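Local structure of sensory box/GGDEF family protein (Caulobacter crescentus, 4YME) at residues A[54-66]-A[109-123]. The protein probably makes or breaks down cyclic di-GMP at the membrane, through a GGDEF domain (the part in this chain) and an EAL domain. Residues are numbered along the deposited sequence; the frame is centred on the assembly and turned at random. Where two conformers were deposited one is given.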
ATOM      1  N   LEU A  54     -14.227  15.625  -3.100  1.00 26.96           N
ATOM      2  CA  LEU A  54     -13.154  16.275  -2.356  1.00 25.23           C
ATOM      3  C   LEU A  54     -12.921  15.586  -0.997  1.00 22.98           C
ATOM      4  O   LEU A  54     -11.796  15.620  -0.468  1.00 21.89           O
ATOM      5  CB  LEU A  54     -13.392  17.778  -2.166  1.00 27.23           C
ATOM      6  CG  LEU A  54     -13.431  18.499  -3.515  1.00 28.80           C
ATOM      7  CD1 LEU A  54     -13.987  19.928  -3.339  1.00 31.78           C
ATOM      8  CD2 LEU A  54     -12.088  18.496  -4.208  1.00 28.84           C
ATOM      9  N   ALA A  55     -13.943  14.927  -0.454  1.00 22.31           N
ATOM     10  CA  ALA A  55     -13.766  14.176   0.804  1.00 21.74           C
ATOM     11  C   ALA A  55     -12.921  12.925   0.559  1.00 20.98           C
ATOM     12  O   ALA A  55     -11.998  12.633   1.344  1.00 19.43           O
ATOM     13  CB  ALA A  55     -15.094  13.759   1.382  1.00 21.25           C
ATOM     14  N   GLY A  56     -13.279  12.178  -0.455  1.00 20.32           N
ATOM     15  CA  GLY A  56     -12.460  10.994  -0.801  1.00 20.06           C
ATOM     16  C   GLY A  56     -11.034  11.410  -1.114  1.00 20.59           C
ATOM     17  O   GLY A  56     -10.069  10.748  -0.662  1.00 19.46           O
ATOM     18  N   ASP A  57     -10.847  12.529  -1.793  1.00 20.32           N
ATOM     19  CA  ASP A  57      -9.485  13.031  -2.061  1.00 20.81           C
ATOM     20  C   ASP A  57      -8.689  13.320  -0.798  1.00 20.04           C
ATOM     21  O   ASP A  57      -7.499  13.016  -0.716  1.00 17.72           O
ATOM     22  CB  ASP A  57      -9.515  14.239  -3.007  1.00 22.45           C
ATOM     23  CG  ASP A  57      -9.914  13.877  -4.403  1.00 24.50           C
ATOM     24  OD1 ASP A  57     -10.118  12.684  -4.749  1.00 26.60           O
ATOM     25  OD2 ASP A  57     -10.071  14.854  -5.200  1.00 29.48           O
ATOM     26  N   ALA A  58      -9.342  13.891   0.198  1.00 18.23           N
ATOM     27  CA  ALA A  58      -8.729  14.208   1.462  1.00 18.15           C
ATOM     28  C   ALA A  58      -8.255  12.883   2.103  1.00 17.29           C
ATOM     29  O   ALA A  58      -7.188  12.873   2.705  1.00 17.12           O
ATOM     30  CB  ALA A  58      -9.764  14.921   2.373  1.00 20.15           C
ATOM     31  N   LEU A  59      -9.052  11.818   1.962  1.00 16.82           N
ATOM     32  CA  LEU A  59      -8.655  10.504   2.489  1.00 17.07           C
ATOM     33  C   LEU A  59      -7.383  10.052   1.826  1.00 15.85           C
ATOM     34  O   LEU A  59      -6.490   9.503   2.490  1.00 16.20           O
ATOM     35  CB  LEU A  59      -9.715   9.392   2.330  1.00 18.30           C
ATOM     36  CG  LEU A  59     -11.025   9.539   3.100  1.00 20.92           C
ATOM     37  CD1 LEU A  59     -11.926   8.364   2.771  1.00 21.97           C
ATOM     38  CD2 LEU A  59     -10.833   9.652   4.552  1.00 22.09           C
ATOM     39  N   LEU A  60      -7.353  10.224   0.500  1.00 15.63           N
ATOM     40  CA  LEU A  60      -6.166   9.769  -0.269  1.00 15.32           C
ATOM     41  C   LEU A  60      -4.913  10.516   0.127  1.00 14.93           C
ATOM     42  O   LEU A  60      -3.842   9.938   0.300  1.00 14.13           O
ATOM     43  CB  LEU A  60      -6.424   9.788  -1.768  1.00 15.75           C
ATOM     44  CG  LEU A  60      -7.656   8.992  -2.243  1.00 16.64           C
ATOM     45  CD1 LEU A  60      -7.856   9.139  -3.724  1.00 16.68           C
ATOM     46  CD2 LEU A  60      -7.518   7.534  -1.860  1.00 17.05           C
ATOM     47  N   VAL A  61      -5.030  11.829   0.266  1.00 15.68           N
ATOM     48  CA  VAL A  61      -3.909  12.703   0.618  1.00 15.67           C
ATOM     49  C   VAL A  61      -3.394  12.385   2.001  1.00 15.30           C
ATOM     50  O   VAL A  61      -2.190  12.281   2.227  1.00 14.94           O
ATOM     51  CB  VAL A  61      -4.354  14.183   0.500  1.00 16.69           C
ATOM     52  CG1 VAL A  61      -3.380  15.094   1.168  1.00 17.34           C
ATOM     53  CG2 VAL A  61      -4.467  14.504  -1.015  1.00 17.28           C
ATOM     54  N   GLU A  62      -4.306  12.139   2.931  1.00 15.23           N
ATOM     55  CA  GLU A  62      -3.859  11.839   4.291  1.00 16.03           C
ATOM     56  C   GLU A  62      -3.251  10.422   4.347  1.00 15.26           C
ATOM     57  O   GLU A  62      -2.276  10.216   5.045  1.00 15.24           O
ATOM     58  CB  GLU A  62      -5.016  11.963   5.252  1.00 17.11           C
ATOM     59  CG  GLU A  62      -4.681  11.606   6.683  1.00 18.36           C
ATOM     60  CD  GLU A  62      -3.673  12.435   7.354  1.00 20.66           C
ATOM     61  OE1 GLU A  62      -3.246  13.505   6.857  1.00 20.77           O
ATOM     62  OE2 GLU A  62      -3.132  12.023   8.406  1.00 23.71           O
ATOM     63  N   THR A  63      -3.815   9.465   3.620  1.00 14.72           N
ATOM     64  CA  THR A  63      -3.235   8.104   3.568  1.00 15.03           C
ATOM     65  C   THR A  63      -1.810   8.213   3.090  1.00 14.97           C
ATOM     66  O   THR A  63      -0.924   7.603   3.646  1.00 15.46           O
ATOM     67  CB  THR A  63      -4.053   7.203   2.637  1.00 14.83           C
ATOM     68  OG1 THR A  63      -5.379   7.042   3.219  1.00 16.09           O
ATOM     69  CG2 THR A  63      -3.441   5.820   2.475  1.00 15.13           C
ATOM     70  N   ALA A  64      -1.600   8.976   2.008  1.00 14.46           N
ATOM     71  CA  ALA A  64      -0.268   9.133   1.456  1.00 14.21           C
ATOM     72  C   ALA A  64       0.685   9.788   2.417  1.00 15.10           C
ATOM     73  O   ALA A  64       1.839   9.384   2.502  1.00 16.00           O
ATOM     74  CB  ALA A  64      -0.342   9.897   0.194  1.00 14.48           C
ATOM     75  N   ARG A  65       0.224  10.819   3.110  1.00 15.58           N
ATOM     76  CA  ARG A  65       1.062  11.460   4.126  1.00 17.13           C
ATOM     77  C   ARG A  65       1.512  10.475   5.206  1.00 16.88           C
ATOM     78  O   ARG A  65       2.701  10.420   5.547  1.00 17.66           O
ATOM     79  CB  ARG A  65       0.327  12.649   4.761  1.00 18.37           C
ATOM     80  CG  ARG A  65       1.198  13.399   5.748  1.00 19.59           C
ATOM     81  CD  ARG A  65       0.401  14.325   6.601  1.00 21.77           C
ATOM     82  NE  ARG A  65      -0.396  13.602   7.608  1.00 24.14           N
ATOM     83  CZ  ARG A  65       0.098  13.072   8.728  1.00 25.61           C
ATOM     84  NH1 ARG A  65       1.389  13.137   9.026  1.00 30.61           N
ATOM     85  NH2 ARG A  65      -0.709  12.441   9.554  1.00 27.91           N
ATOM     86  N   ARG A  66       0.576   9.645   5.696  1.00 16.16           N
ATOM     87  CA  ARG A  66       0.867   8.623   6.675  1.00 16.90           C
ATOM     88  C   ARG A  66       1.849   7.590   6.121  1.00 17.97           C
ATOM     89  O   ARG A  66       2.847   7.220   6.762  1.00 18.35           O
ATOM     90  CB  ARG A  66      -0.416   7.981   7.209  1.00 16.50           C
ATOM     91  CG  ARG A  66      -1.284   8.980   7.950  1.00 17.22           C
ATOM     92  CD  ARG A  66      -2.540   8.325   8.569  1.00 17.61           C
ATOM     93  NE  ARG A  66      -3.500   9.312   9.023  1.00 17.43           N
ATOM     94  CZ  ARG A  66      -4.706   9.037   9.479  1.00 18.24           C
ATOM     95  NH1 ARG A  66      -5.084   7.773   9.669  1.00 19.25           N
ATOM     96  NH2 ARG A  66      -5.511  10.046   9.804  1.00 17.75           N
HETATM   97  N   MSE A 109      -1.783   2.630  11.670  1.00 21.35           N
HETATM   98  CA  MSE A 109      -1.621   4.032  11.290  0.70 22.84           C
HETATM   99  C   MSE A 109      -2.761   4.540  10.427  1.00 20.72           C
HETATM  100  O   MSE A 109      -3.081   5.716  10.489  1.00 21.00           O
HETATM  101  CB  MSE A 109      -0.288   4.264  10.628  0.70 24.50           C
HETATM  102  CG  MSE A 109      -0.195   3.837   9.180  0.70 25.94           C
HETATM  103 SE   MSE A 109       1.568   4.259   8.391  0.52 30.96          SE
HETATM  104  CE  MSE A 109       2.545   3.977  10.121  0.70 31.04           C
ATOM    105  N   LEU A 110      -3.383   3.670   9.643  1.00 18.95           N
ATOM    106  CA  LEU A 110      -4.506   4.054   8.791  1.00 18.23           C
ATOM    107  C   LEU A 110      -5.869   4.004   9.447  1.00 19.67           C
ATOM    108  O   LEU A 110      -6.889   4.219   8.806  1.00 20.61           O
ATOM    109  CB  LEU A 110      -4.482   3.242   7.502  1.00 18.25           C
ATOM    110  CG  LEU A 110      -3.241   3.374   6.604  1.00 17.52           C
ATOM    111  CD1 LEU A 110      -3.350   2.539   5.311  1.00 17.84           C
ATOM    112  CD2 LEU A 110      -2.980   4.878   6.276  1.00 17.83           C
ATOM    113  N   ALA A 111      -5.903   3.682  10.731  1.00 19.80           N
ATOM    114  CA  ALA A 111      -7.151   3.535  11.411  1.00 19.31           C
ATOM    115  C   ALA A 111      -7.750   4.879  11.837  1.00 19.58           C
ATOM    116  O   ALA A 111      -8.983   5.004  11.909  1.00 20.18           O
ATOM    117  CB  ALA A 111      -6.959   2.636  12.612  1.00 21.36           C
ATOM    118  N   ALA A 112      -6.927   5.881  12.146  1.00 18.66           N
ATOM    119  CA  ALA A 112      -7.457   7.138  12.751  1.00 19.55           C
ATOM    120  C   ALA A 112      -8.189   7.958  11.754  1.00 18.58           C
ATOM    121  O   ALA A 112      -7.753   8.010  10.614  1.00 18.35           O
ATOM    122  CB  ALA A 112      -6.360   7.979  13.330  1.00 20.66           C
ATOM    123  N   PRO A 113      -9.282   8.605  12.118  1.00 18.83           N
ATOM    124  CA  PRO A 113     -10.023   9.413  11.122  1.00 18.78           C
ATOM    125  C   PRO A 113      -9.241  10.608  10.587  1.00 20.02           C
ATOM    126  O   PRO A 113      -8.219  10.956  11.156  1.00 20.42           O
ATOM    127  CB  PRO A 113     -11.273   9.902  11.885  1.00 20.34           C
ATOM    128  CG  PRO A 113     -11.037   9.523  13.290  1.00 21.47           C
ATOM    129  CD  PRO A 113     -10.009   8.521  13.399  1.00 20.38           C
ATOM    130  N   VAL A 114      -9.790  11.253   9.573  1.00 21.19           N
ATOM    131  CA  VAL A 114      -9.144  12.460   9.035  0.70 21.92           C
ATOM    132  C   VAL A 114     -10.079  13.625   9.061  1.00 21.78           C
ATOM    133  O   VAL A 114     -11.225  13.527   8.681  1.00 21.51           O
ATOM    134  CB  VAL A 114      -8.562  12.246   7.639  0.70 21.98           C
ATOM    135  CG1 VAL A 114      -9.558  11.908   6.675  0.70 22.09           C
ATOM    136  CG2 VAL A 114      -7.779  13.512   7.160  0.70 23.56           C
ATOM    137  N   PRO A 115      -9.562  14.787   9.546  1.00 25.29           N
ATOM    138  CA  PRO A 115     -10.440  15.956   9.542  1.00 27.15           C
ATOM    139  C   PRO A 115     -10.710  16.452   8.137  1.00 26.13           C
ATOM    140  O   PRO A 115      -9.816  16.421   7.306  1.00 26.73           O
ATOM    141  CB  PRO A 115      -9.667  17.030  10.335  1.00 29.36           C
ATOM    142  CG  PRO A 115      -8.372  16.470  10.639  1.00 31.36           C
ATOM    143  CD  PRO A 115      -8.242  15.093  10.124  1.00 29.14           C
ATOM    144  N   PHE A 116     -11.941  16.848   7.890  1.00 25.69           N
ATOM    145  CA  PHE A 116     -12.355  17.399   6.612  1.00 28.38           C
ATOM    146  C   PHE A 116     -13.529  18.343   6.798  1.00 29.87           C
ATOM    147  O   PHE A 116     -14.574  17.907   7.249  1.00 30.29           O
ATOM    148  CB  PHE A 116     -12.784  16.289   5.686  1.00 26.85           C
ATOM    149  CG  PHE A 116     -13.222  16.759   4.337  1.00 26.83           C
ATOM    150  CD1 PHE A 116     -12.299  17.247   3.431  1.00 27.40           C
ATOM    151  CD2 PHE A 116     -14.548  16.747   3.990  1.00 28.15           C
ATOM    152  CE1 PHE A 116     -12.709  17.696   2.189  1.00 27.52           C
ATOM    153  CE2 PHE A 116     -14.960  17.180   2.780  1.00 28.65           C
ATOM    154  CZ  PHE A 116     -14.036  17.681   1.870  1.00 28.45           C
ATOM    155  N   ASP A 117     -13.356  19.615   6.401  1.00 35.59           N
ATOM    156  CA  ASP A 117     -14.501  20.574   6.286  1.00 39.18           C
ATOM    157  C   ASP A 117     -15.262  20.653   7.630  1.00 39.05           C
ATOM    158  O   ASP A 117     -16.504  20.566   7.681  1.00 42.14           O
ATOM    159  CB  ASP A 117     -15.418  20.138   5.110  1.00 42.85           C
ATOM    160  CG  ASP A 117     -16.522  21.168   4.750  1.00 48.23           C
ATOM    161  OD1 ASP A 117     -16.312  22.393   4.909  1.00 50.06           O
ATOM    162  OD2 ASP A 117     -17.616  20.728   4.305  1.00 53.05           O
ATOM    163  N   GLY A 118     -14.485  20.722   8.713  1.00 37.88           N
ATOM    164  CA  GLY A 118     -15.030  20.704  10.074  1.00 39.16           C
ATOM    165  C   GLY A 118     -15.711  19.430  10.562  1.00 41.00           C
ATOM    166  O   GLY A 118     -16.368  19.453  11.595  1.00 39.72           O
ATOM    167  N   GLN A 119     -15.581  18.325   9.816  1.00 38.57           N
ATOM    168  CA  GLN A 119     -16.052  17.015  10.244  1.00 39.49           C
ATOM    169  C   GLN A 119     -14.839  16.067  10.281  1.00 35.48           C
ATOM    170  O   GLN A 119     -13.694  16.462  10.023  1.00 32.69           O
ATOM    171  CB  GLN A 119     -17.101  16.470   9.275  1.00 45.26           C
ATOM    172  CG  GLN A 119     -18.269  17.430   8.976  1.00 53.55           C
ATOM    173  CD  GLN A 119     -18.717  17.397   7.516  1.00 61.18           C
ATOM    174  OE1 GLN A 119     -17.923  17.091   6.599  1.00 64.92           O
ATOM    175  NE2 GLN A 119     -19.993  17.727   7.287  1.00 64.99           N
ATOM    176  N   GLU A 120     -15.100  14.838  10.692  1.00 33.47           N
ATOM    177  CA  GLU A 120     -14.102  13.768  10.598  1.00 31.73           C
ATOM    178  C   GLU A 120     -14.626  12.685   9.703  1.00 29.44           C
ATOM    179  O   GLU A 120     -15.772  12.294   9.769  1.00 31.02           O
ATOM    180  CB  GLU A 120     -13.761  13.212  11.962  1.00 36.40           C
ATOM    181  CG  GLU A 120     -12.875  14.162  12.743  1.00 42.12           C
ATOM    182  CD  GLU A 120     -12.307  13.541  13.975  1.00 46.63           C
ATOM    183  OE1 GLU A 120     -12.977  12.689  14.603  1.00 51.75           O
ATOM    184  OE2 GLU A 120     -11.172  13.908  14.331  1.00 52.49           O
ATOM    185  N   LEU A 121     -13.749  12.203   8.833  1.00 24.59           N
ATOM    186  CA  LEU A 121     -14.043  11.158   7.892  1.00 23.21           C
ATOM    187  C   LEU A 121     -13.425   9.845   8.381  1.00 22.02           C
ATOM    188  O   LEU A 121     -12.262   9.814   8.868  1.00 21.24           O
ATOM    189  CB  LEU A 121     -13.474  11.498   6.548  1.00 23.83           C
ATOM    190  CG  LEU A 121     -13.964  12.783   5.889  1.00 24.27           C
ATOM    191  CD1 LEU A 121     -13.186  12.895   4.589  1.00 24.67           C
ATOM    192  CD2 LEU A 121     -15.402  12.706   5.638  1.00 25.99           C
ATOM    193  N   ALA A 122     -14.252   8.790   8.326  1.00 21.08           N
ATOM    194  CA  ALA A 122     -13.831   7.424   8.702  1.00 22.48           C
ATOM    195  C   ALA A 122     -12.738   6.897   7.809  1.00 22.12           C
ATOM    196  O   ALA A 122     -12.792   6.914   6.578  1.00 22.07           O
ATOM    197  CB  ALA A 122     -14.996   6.515   8.661  1.00 21.80           C
HETATM  198  N   MSE A 123     -11.657   6.488   8.469  1.00 25.73           N
HETATM  199  CA  MSE A 123     -10.547   5.837   7.752  0.60 25.36           C
HETATM  200  C   MSE A 123     -10.702   4.321   8.082  1.00 26.04           C
HETATM  201  O   MSE A 123     -11.819   3.830   8.199  1.00 32.71           O
HETATM  202  CB  MSE A 123      -9.178   6.494   8.060  0.60 23.13           C
HETATM  203  CG  MSE A 123      -8.929   7.918   7.522  0.60 22.17           C
HETATM  204 SE   MSE A 123      -7.852   8.209   5.856  0.40 19.86          SE
HETATM  205  CE  MSE A 123      -6.169   7.412   6.406  0.60 21.64           C
TER
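The Arg66 guanidinium carries the CE methyl of selenomethionine Met123 over one face. At its edge, in plane, sit Glu62 OE2 and Ala112 O. The Phe116 ring takes Ala55 on one face, with Ala55 CA 3.8 Å from the ring centroid in a CH-pi contact, and CB of its own neighbour Asp117 on the opposite face. Phe116 CG stands anti to the backbone N (chi1 -180°), which sends the ring across to the helix, where CD1 meets Ala58 CB.

Arg66 grips Ala112 O end-on with two nitrogens: NH1 at 2.8 Å and NH2 at 3.1 Å. Both approach from the same face of that carbonyl. NH1 also bonds Met109 O at 3.0 Å, in the carbonyl plane, and NH2 bonds Pro113 O from above its plane. NE turns back to Glu62 OE2 at 2.8 Å, a salt bridge on the anti side of the carboxylate. Arg65 holds the same carboxylate side-on with NE and NH2, on the syn side. With a leucine in place of Arg66, the carbonyls of Met109, Ala112 and Pro113 would probably be left without these donors and Glu62 with one charged partner fewer.

Between Phe116 and Arg66 the packing is apolar. Leu59 CD2 packs on Val114 CG1 and on Met123 SE, though Val114 and Met123 each have a second conformer, so the exact closeness is doubtful. Leu121 CD1 reaches Ala55 CB.

The contact ties helix 53-70 of the GGDEF domain to the end of helix 95-109, the loop that follows, and the hairpin of strands 114-116 and 119-121, closed by a type I' turn. Helix 44-51 touches Leu59 and Leu121, while Leu41 of the central-sheet strand 33-41 packs on Leu59 and Thr63.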